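Local structure of glutathione peroxidase (Schistosoma mansoni, 2WGR) at residues V24-Y29 with D99-I104; N133-L138 with Y149-A154. The protein reduces hydrogen peroxide to water at the expense of glutathione, which is oxidised to glutathione disulfide. All coordinates share one frame; numbering follows the deposited sequence. Where two conformers were deposited one is given.

Contact 1: V24-Y29 with D99-I104; sequences VSLEKY and DMFSKI
Phe101 pushes its ring into a hollow formed by Val24, Leu26 and Tyr29, and so joins two parts of a thioredoxin-like glutathione peroxidase fold: the end of the N-terminal antiparallel hairpin with the 3-10 turn after it, and the edge strand 99-100 of the central mixed sheet. CE1 of Phe101 has CB of Val24 at its edge, 4.5 Å away. The CD2 methyl of Leu26 comes obliquely to the same corner. CZ of Phe101 lies 3.5 Å from OH of Tyr29, which is also at the ring edge. A flat, rigid ring suits this place because its edge can meet Val24 and Tyr29 while Phe70 stacks on it; strand 15-17 adds Val16 to its neighbours.

Beside this apolar plug the contact turns polar. Lys28 lays its CG over the centre of the Tyr29 ring, 4.0 Å above it. With CG of Lys28 anti to the backbone N (chi1 169°) and the rest of the chain extended, its NZ comes within 3.7 Å of OD2 of Asp99, a long salt bridge. A tyrosine serves both halves of the contact, since its ring belongs to the apolar wall and its hydroxyl reaches the acid. That OH donates to OD2 of Asp99 over 2.6 Å, arriving 39° out of the carboxylate plane.

Contact 2: N133-L138 with Y149-A154; sequences NFSKFL and YSPTTA. With POP (pyrophosphate 2-), chain B.
Asn133 O rests 3.2 Å from CB of Pro151, where the loop leading into strand 136-139 meets the turn that follows strand 145-149. At Phe134 the carbonyl faces the same proline: its O receives a CA-H...O contact from Pro151 CA at 3.4 Å, while the ring packs against helix 46-60 and lies about 4 Å from the side chain of Ser43, a changed residue at what is, by similarity, the active-site position. Ser135, with a short side chain, lies beside both Pro151 and the pyrophosphate. In one of its two conformers OG donates to O4 of the ligand at 2.8 Å, so the bond may hold only part of the time; Lys131, Thr125 and Arg148 also bond the pyrophosphate.

Lys136 forms the antiparallel hydrogen-bonded pair with Tyr149, joining the last two strands of the mixed sheet of this thioredoxin-like fold. Tyr149 N donates to Lys136 O at 2.8 Å, and Lys136 N returns a longer bond to Tyr149 O. Lysine is long and rich enough in N-H groups to serve several carbonyls: bent at chi2 (94°), it brings NZ to Thr153 O and Phe134 O, both at 2.7 Å, more weakly to Pro151 O, and also to Asn49 of helix 46-60.

Leu138 packs its apolar branch on Tyr149, whose hydroxyl is bonded to Asp161: Leu138 CB lies 4.0 Å from Tyr149 CE2, at the ring edge, and Leu138 CD2 meets Tyr149 OH.

Overall arrangement
From the N terminus, segment 24-29 takes in the end of the hairpin's second strand, 23-25, and the 3-10 segment after it. The chain then lays down strands 33-39 and 65-71 with helices 46-60 and 83-94 before 99-104 returns to close contact 1, a loop of 69 intervening residues. Helix 113-121 follows, and only then does contact 2 open; it closes over just ten residues, between neighbouring strands. The two loops therefore lie in series, neither nested nor crossed. Their centres are about 18 Å apart, on opposite sides of the chain's centre, yet both reach the same mixed sheet: contact 1 ties the hairpin to edge strand 99-100, contact 2 joins strand 136-139 to the opposite edge.

Contact 1: V24-Y29 with D99-I104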
ATOM      1  N   VAL A  24       9.911   8.741  -6.880  1.00  6.87           N
ATOM      2  CA  VAL A  24      10.083   7.357  -7.340  1.00  8.12           C
ATOM      3  C   VAL A  24       9.042   7.042  -8.434  1.00  7.30           C
ATOM      4  O   VAL A  24       7.863   7.106  -8.165  1.00  8.01           O
ATOM      5  CB  VAL A  24       9.935   6.344  -6.165  1.00  8.54           C
ATOM      6  CG1 VAL A  24      10.049   4.915  -6.678  1.00  8.90           C
ATOM      7  CG2 VAL A  24      11.001   6.586  -5.089  1.00  8.53           C
ATOM      8  N   SER A  25       9.471   6.739  -9.666  1.00  7.69           N
ATOM      9  CA  SER A  25       8.541   6.194 -10.669  1.00  6.93           C
ATOM     10  C   SER A  25       8.201   4.748 -10.316  1.00  6.52           C
ATOM     11  O   SER A  25       9.116   3.943 -10.126  1.00  7.00           O
ATOM     12  CB  SER A  25       9.163   6.199 -12.084  1.00  7.92           C
ATOM     13  OG  SER A  25       8.308   5.488 -12.974  1.00  8.59           O
ATOM     14  N   LEU A  26       6.908   4.392 -10.290  1.00  5.95           N
ATOM     15  CA  LEU A  26       6.513   3.002  -9.955  1.00  6.65           C
ATOM     16  C   LEU A  26       6.897   2.001 -11.039  1.00  7.50           C
ATOM     17  O   LEU A  26       6.703   0.797 -10.866  1.00  7.16           O
ATOM     18  CB  LEU A  26       5.008   2.902  -9.607  1.00  6.84           C
ATOM     19  CG  LEU A  26       4.584   3.790  -8.416  1.00  8.00           C
ATOM     20  CD1 LEU A  26       3.098   3.575  -8.138  1.00  7.72           C
ATOM     21  CD2 LEU A  26       5.408   3.501  -7.177  1.00  9.36           C
ATOM     22  N   GLU A  27       7.461   2.512 -12.144  1.00  7.33           N
ATOM     23  CA  GLU A  27       8.147   1.648 -13.115  1.00  8.96           C
ATOM     24  C   GLU A  27       9.154   0.732 -12.422  1.00  8.88           C
ATOM     25  O   GLU A  27       9.424  -0.373 -12.913  1.00  8.10           O
ATOM     26  CB  GLU A  27       8.831   2.502 -14.181  1.00 10.02           C
ATOM     27  CG  GLU A  27       9.720   1.733 -15.148  1.00 13.54           C
ATOM     28  CD  GLU A  27       8.955   0.835 -16.086  1.00 17.55           C
ATOM     29  OE1 GLU A  27       7.737   1.058 -16.272  1.00 17.55           O
ATOM     30  OE2 GLU A  27       9.582  -0.111 -16.640  1.00 20.13           O
ATOM     31  N   LYS A  28       9.691   1.188 -11.285  1.00  8.78           N
ATOM     32  CA  LYS A  28      10.584   0.394 -10.423  1.00 10.23           C
ATOM     33  C   LYS A  28      10.031  -1.037 -10.180  1.00 10.15           C
ATOM     34  O   LYS A  28      10.804  -2.022 -10.052  1.00  9.75           O
ATOM     35  CB  LYS A  28      10.805   1.183  -9.092  1.00 11.36           C
ATOM     36  CG  LYS A  28      11.478   0.478  -7.952  1.00 14.61           C
ATOM     37  CD  LYS A  28      11.665   1.381  -6.738  1.00 15.28           C
ATOM     38  CE  LYS A  28      12.383   0.524  -5.706  1.00 19.05           C
ATOM     39  NZ  LYS A  28      12.540   1.151  -4.390  1.00 23.48           N
ATOM     40  N   TYR A  29       8.702  -1.137 -10.112  1.00  8.28           N
ATOM     41  CA  TYR A  29       8.003  -2.360  -9.719  1.00  8.23           C
ATOM     42  C   TYR A  29       7.573  -3.275 -10.854  1.00  7.43           C
ATOM     43  O   TYR A  29       6.955  -4.318 -10.617  1.00  7.37           O
ATOM     44  CB  TYR A  29       6.823  -2.000  -8.800  1.00  8.24           C
ATOM     45  CG  TYR A  29       7.359  -1.283  -7.568  1.00  9.17           C
ATOM     46  CD1 TYR A  29       8.104  -1.972  -6.598  1.00  9.86           C
ATOM     47  CD2 TYR A  29       7.180   0.088  -7.409  1.00  8.82           C
ATOM     48  CE1 TYR A  29       8.626  -1.303  -5.484  1.00  9.99           C
ATOM     49  CE2 TYR A  29       7.680   0.762  -6.300  1.00 10.25           C
ATOM     50  CZ  TYR A  29       8.389   0.069  -5.337  1.00 10.77           C
ATOM     51  OH  TYR A  29       8.897   0.752  -4.255  1.00 10.66           O
ATOM     52  N   ASP A  99       8.775  -1.025   1.223  1.00  5.96           N
ATOM     53  CA  ASP A  99       8.929   0.349   0.835  1.00  5.73           C
ATOM     54  C   ASP A  99       7.891   1.285   1.432  1.00  6.11           C
ATOM     55  O   ASP A  99       6.682   1.095   1.247  1.00  6.60           O
ATOM     56  CB  ASP A  99       8.950   0.469  -0.708  1.00  6.96           C
ATOM     57  CG  ASP A  99      10.154  -0.272  -1.325  1.00  9.45           C
ATOM     58  OD1 ASP A  99      11.211  -0.345  -0.629  1.00 12.16           O
ATOM     59  OD2 ASP A  99      10.074  -0.760  -2.491  1.00 10.67           O
ATOM     60  N   MET A 100       8.413   2.310   2.108  1.00  6.19           N
ATOM     61  CA  MET A 100       7.591   3.367   2.725  1.00  6.02           C
ATOM     62  C   MET A 100       7.618   4.635   1.879  1.00  5.84           C
ATOM     63  O   MET A 100       8.682   5.005   1.342  1.00  5.56           O
ATOM     64  CB  MET A 100       8.162   3.740   4.098  1.00  7.11           C
ATOM     65  CG  MET A 100       8.141   2.640   5.163  1.00  7.06           C
ATOM     66  SD  MET A 100       6.481   2.111   5.688  1.00  8.12           S
ATOM     67  CE  MET A 100       5.784   3.670   6.293  1.00  9.55           C
ATOM     68  N   PHE A 101       6.472   5.299   1.801  1.00  5.38           N
ATOM     69  CA  PHE A 101       6.311   6.488   0.975  1.00  5.90           C
ATOM     70  C   PHE A 101       5.949   7.689   1.808  1.00  5.53           C
ATOM     71  O   PHE A 101       5.642   7.558   3.005  1.00  5.93           O
ATOM     72  CB  PHE A 101       5.302   6.219  -0.122  1.00  6.07           C
ATOM     73  CG  PHE A 101       5.812   5.212  -1.122  1.00  7.07           C
ATOM     74  CD1 PHE A 101       6.439   5.640  -2.296  1.00  6.15           C
ATOM     75  CD2 PHE A 101       5.758   3.830  -0.829  1.00  6.26           C
ATOM     76  CE1 PHE A 101       6.990   4.686  -3.213  1.00  8.67           C
ATOM     77  CE2 PHE A 101       6.286   2.864  -1.735  1.00  5.55           C
ATOM     78  CZ  PHE A 101       6.891   3.290  -2.930  1.00  7.47           C
ATOM     79  N   SER A 102       6.008   8.859   1.179  1.00  5.58           N
ATOM     80  CA  SER A 102       5.599  10.100   1.854  1.00  7.07           C
ATOM     81  C   SER A 102       4.072  10.093   2.026  1.00  6.13           C
ATOM     82  O   SER A 102       3.336   9.398   1.295  1.00  5.69           O
ATOM     83  CB  SER A 102       6.074  11.332   1.064  1.00  7.39           C
ATOM     84  OG  SER A 102       7.441  11.636   1.347  1.00 11.24           O
ATOM     85  N   LYS A 103       3.606  10.892   2.989  1.00  6.88           N
ATOM     86  CA  LYS A 103       2.179  10.941   3.304  1.00  7.10           C
ATOM     87  C   LYS A 103       1.370  11.521   2.148  1.00  6.21           C
ATOM     88  O   LYS A 103       1.774  12.508   1.498  1.00  6.74           O
ATOM     89  CB  LYS A 103       1.973  11.765   4.593  1.00  7.15           C
ATOM     90  CG  LYS A 103       0.562  11.690   5.187  1.00  8.44           C
ATOM     91  CD  LYS A 103       0.361  12.703   6.346  1.00  8.62           C
ATOM     92  CE  LYS A 103       1.514  12.705   7.349  1.00 10.13           C
ATOM     93  NZ  LYS A 103       1.136  13.568   8.543  1.00  7.73           N
ATOM     94  N   ILE A 104       0.210  10.914   1.881  1.00  6.50           N
ATOM     95  CA  ILE A 104      -0.685  11.390   0.828  1.00  6.98           C
ATOM     96  C   ILE A 104      -2.143  11.370   1.327  1.00  7.33           C
ATOM     97  O   ILE A 104      -2.419  10.843   2.412  1.00  7.19           O
ATOM     98  CB  ILE A 104      -0.585  10.495  -0.439  1.00  7.87           C
ATOM     99  CG1 ILE A 104      -0.887   9.026  -0.089  1.00  7.09           C
ATOM    100  CG2 ILE A 104       0.807  10.643  -1.084  1.00 10.48           C
ATOM    101  CD1 ILE A 104      -1.336   8.189  -1.320  1.00  9.26           C
TER

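Contact 2: N133-L138 with Y149-A154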
ATOM      1  N   ASN A 133      -8.121   3.277   7.689  1.00  7.15           N
ATOM      2  CA  ASN A 133      -6.702   2.892   7.599  1.00  6.41           C
ATOM      3  C   ASN A 133      -6.556   1.421   7.197  1.00  6.80           C
ATOM      4  O   ASN A 133      -7.399   0.587   7.555  1.00  6.86           O
ATOM      5  CB  ASN A 133      -5.993   3.106   8.931  1.00  7.51           C
ATOM      6  CG  ASN A 133      -6.162   4.511   9.470  1.00  6.97           C
ATOM      7  OD1 ASN A 133      -5.822   5.497   8.811  1.00  7.95           O
ATOM      8  ND2 ASN A 133      -6.734   4.607  10.691  1.00  8.61           N
ATOM      9  N   PHE A 134      -5.493   1.141   6.439  1.00  5.79           N
ATOM     10  CA  PHE A 134      -5.068  -0.214   6.091  1.00  5.71           C
ATOM     11  C   PHE A 134      -6.012  -0.946   5.123  1.00  5.09           C
ATOM     12  O   PHE A 134      -6.143  -2.162   5.195  1.00  5.89           O
ATOM     13  CB  PHE A 134      -4.752  -1.070   7.342  1.00  5.73           C
ATOM     14  CG  PHE A 134      -3.659  -0.491   8.210  1.00  5.39           C
ATOM     15  CD1 PHE A 134      -2.339  -0.603   7.825  1.00  4.15           C
ATOM     16  CD2 PHE A 134      -3.966   0.174   9.411  1.00  6.99           C
ATOM     17  CE1 PHE A 134      -1.279  -0.054   8.612  1.00  5.49           C
ATOM     18  CE2 PHE A 134      -2.961   0.707  10.205  1.00  5.76           C
ATOM     19  CZ  PHE A 134      -1.606   0.606   9.814  1.00  5.19           C
ATOM     20  N   SER A 135      -6.584  -0.227   4.153  1.00  4.67           N
ATOM     21  CA  SER A 135      -7.196  -0.913   3.023  1.00  5.17           C
ATOM     22  C   SER A 135      -6.064  -1.398   2.122  1.00  5.36           C
ATOM     23  O   SER A 135      -4.978  -0.826   2.131  1.00  5.93           O
ATOM     24  CB  SER A 135      -8.042   0.065   2.218  1.00  5.80           C
ATOM     25  OG  SER A 135      -9.033   0.594   3.089  0.33  4.09           O
ATOM     26  N   LYS A 136      -6.327  -2.438   1.338  1.00  5.00           N
ATOM     27  CA  LYS A 136      -5.270  -3.044   0.500  1.00  4.88           C
ATOM     28  C   LYS A 136      -5.745  -3.172  -0.937  1.00  5.03           C
ATOM     29  O   LYS A 136      -6.898  -3.552  -1.209  1.00  5.18           O
ATOM     30  CB  LYS A 136      -4.892  -4.439   1.016  1.00  5.79           C
ATOM     31  CG  LYS A 136      -4.235  -4.472   2.422  1.00  5.92           C
ATOM     32  CD  LYS A 136      -5.277  -4.727   3.570  1.00  7.24           C
ATOM     33  CE  LYS A 136      -4.524  -4.689   4.899  1.00  3.56           C
ATOM     34  NZ  LYS A 136      -5.466  -4.639   6.076  1.00  5.91           N
ATOM     35  N   PHE A 137      -4.831  -2.889  -1.862  1.00  5.93           N
ATOM     36  CA  PHE A 137      -5.033  -3.226  -3.271  1.00  5.55           C
ATOM     37  C   PHE A 137      -3.941  -4.194  -3.740  1.00  5.13           C
ATOM     38  O   PHE A 137      -2.773  -4.001  -3.429  1.00  6.62           O
ATOM     39  CB  PHE A 137      -4.977  -1.996  -4.193  1.00  5.32           C
ATOM     40  CG  PHE A 137      -6.120  -1.033  -3.990  1.00  5.71           C
ATOM     41  CD1 PHE A 137      -7.240  -1.083  -4.832  1.00  5.91           C
ATOM     42  CD2 PHE A 137      -6.066  -0.091  -2.962  1.00  6.05           C
ATOM     43  CE1 PHE A 137      -8.301  -0.200  -4.655  1.00  5.75           C
ATOM     44  CE2 PHE A 137      -7.129   0.788  -2.741  1.00  6.56           C
ATOM     45  CZ  PHE A 137      -8.247   0.731  -3.594  1.00  6.46           C
ATOM     46  N   LEU A 138      -4.338  -5.209  -4.496  1.00  5.15           N
ATOM     47  CA  LEU A 138      -3.371  -6.130  -5.106  1.00  5.40           C
ATOM     48  C   LEU A 138      -3.185  -5.784  -6.595  1.00  5.61           C
ATOM     49  O   LEU A 138      -4.174  -5.592  -7.331  1.00  4.75           O
ATOM     50  CB  LEU A 138      -3.895  -7.557  -4.962  1.00  6.89           C
ATOM     51  CG  LEU A 138      -2.986  -8.711  -5.360  1.00  7.25           C
ATOM     52  CD1 LEU A 138      -1.649  -8.649  -4.609  1.00  9.82           C
ATOM     53  CD2 LEU A 138      -3.743 -10.023  -5.063  1.00  8.00           C
ATOM     54  N   TYR A 149      -9.334  -4.948  -0.932  1.00  7.17           N
ATOM     55  CA  TYR A 149      -9.708  -5.587   0.327  1.00  7.40           C
ATOM     56  C   TYR A 149     -10.060  -4.549   1.359  1.00  7.70           C
ATOM     57  O   TYR A 149      -9.408  -3.499   1.461  1.00  7.87           O
ATOM     58  CB  TYR A 149      -8.580  -6.483   0.880  1.00  7.45           C
ATOM     59  CG  TYR A 149      -8.039  -7.466  -0.126  1.00  7.52           C
ATOM     60  CD1 TYR A 149      -8.468  -8.803  -0.130  1.00  7.45           C
ATOM     61  CD2 TYR A 149      -7.063  -7.066  -1.044  1.00  7.36           C
ATOM     62  CE1 TYR A 149      -7.961  -9.728  -1.064  1.00  8.85           C
ATOM     63  CE2 TYR A 149      -6.543  -7.991  -1.985  1.00  8.72           C
ATOM     64  CZ  TYR A 149      -7.011  -9.287  -1.996  1.00  7.76           C
ATOM     65  OH  TYR A 149      -6.490 -10.180  -2.920  1.00  9.41           O
ATOM     66  N   SER A 150     -11.054  -4.877   2.188  1.00  6.99           N
ATOM     67  CA  SER A 150     -11.441  -3.981   3.280  1.00  7.01           C
ATOM     68  C   SER A 150     -10.322  -3.732   4.306  1.00  6.22           C
ATOM     69  O   SER A 150      -9.412  -4.570   4.482  1.00  6.19           O
ATOM     70  CB  SER A 150     -12.640  -4.603   4.009  1.00  6.63           C
ATOM     71  OG  SER A 150     -12.225  -5.833   4.596  1.00  7.71           O
ATOM     72  N   PRO A 151     -10.383  -2.596   5.026  1.00  6.13           N
ATOM     73  CA  PRO A 151      -9.384  -2.309   6.082  1.00  6.22           C
ATOM     74  C   PRO A 151      -9.174  -3.472   7.061  1.00  6.72           C
ATOM     75  O   PRO A 151      -8.047  -3.748   7.478  1.00  6.93           O
ATOM     76  CB  PRO A 151     -10.036  -1.143   6.838  1.00  6.45           C
ATOM     77  CG  PRO A 151     -10.713  -0.339   5.695  1.00  6.18           C
ATOM     78  CD  PRO A 151     -11.315  -1.454   4.823  1.00  6.51           C
ATOM     79  N   THR A 152     -10.258  -4.168   7.395  1.00  6.50           N
ATOM     80  CA  THR A 152     -10.160  -5.234   8.408  1.00  7.09           C
ATOM     81  C   THR A 152      -9.748  -6.582   7.825  1.00  7.47           C
ATOM     82  O   THR A 152      -9.637  -7.576   8.562  1.00  9.12           O
ATOM     83  CB  THR A 152     -11.469  -5.344   9.218  1.00  7.84           C
ATOM     84  OG1 THR A 152     -12.583  -5.439   8.308  1.00  7.56           O
ATOM     85  CG2 THR A 152     -11.625  -4.171  10.167  1.00  8.94           C
ATOM     86  N   THR A 153      -9.478  -6.635   6.519  1.00  6.83           N
ATOM     87  CA  THR A 153      -8.870  -7.854   5.935  1.00  7.66           C
ATOM     88  C   THR A 153      -7.402  -7.959   6.404  1.00  8.29           C
ATOM     89  O   THR A 153      -6.577  -7.139   6.059  1.00  8.26           O
ATOM     90  CB  THR A 153      -8.916  -7.827   4.388  1.00  7.98           C
ATOM     91  OG1 THR A 153     -10.283  -7.752   3.951  1.00  9.19           O
ATOM     92  CG2 THR A 153      -8.291  -9.101   3.829  1.00  8.89           C
ATOM     93  N   ALA A 154      -7.083  -8.985   7.198  1.00  7.34           N
ATOM     94  CA  ALA A 154      -5.708  -9.176   7.651  1.00  7.41           C
ATOM     95  C   ALA A 154      -4.797  -9.454   6.453  1.00  6.85           C
ATOM     96  O   ALA A 154      -5.208 -10.160   5.514  1.00  7.24           O
ATOM     97  CB  ALA A 154      -5.620 -10.324   8.627  1.00  8.32           C
TER
HETATM   98  P1  POP B1170     -14.236  -1.785   0.589  0.50 10.92           P
HETATM   99  O1  POP B1170     -15.020  -0.575   0.120  0.50 10.62           O
HETATM  100  O2  POP B1170     -15.259  -2.786   1.096  0.50 10.03           O
HETATM  101  O3  POP B1170     -13.496  -2.445  -0.562  0.50 11.55           O
HETATM  102  O   POP B1170     -13.226  -1.239   1.730  0.50 10.04           O
HETATM  103  P2  POP B1170     -12.100  -0.312   1.046  0.50 12.12           P
HETATM  104  O4  POP B1170     -11.603   0.778   1.929  0.50  5.14           O
HETATM  105  O5  POP B1170     -11.000  -1.252   0.529  0.50  8.86           O
HETATM  106  O6  POP B1170     -12.804   0.308  -0.133  0.50 12.69           O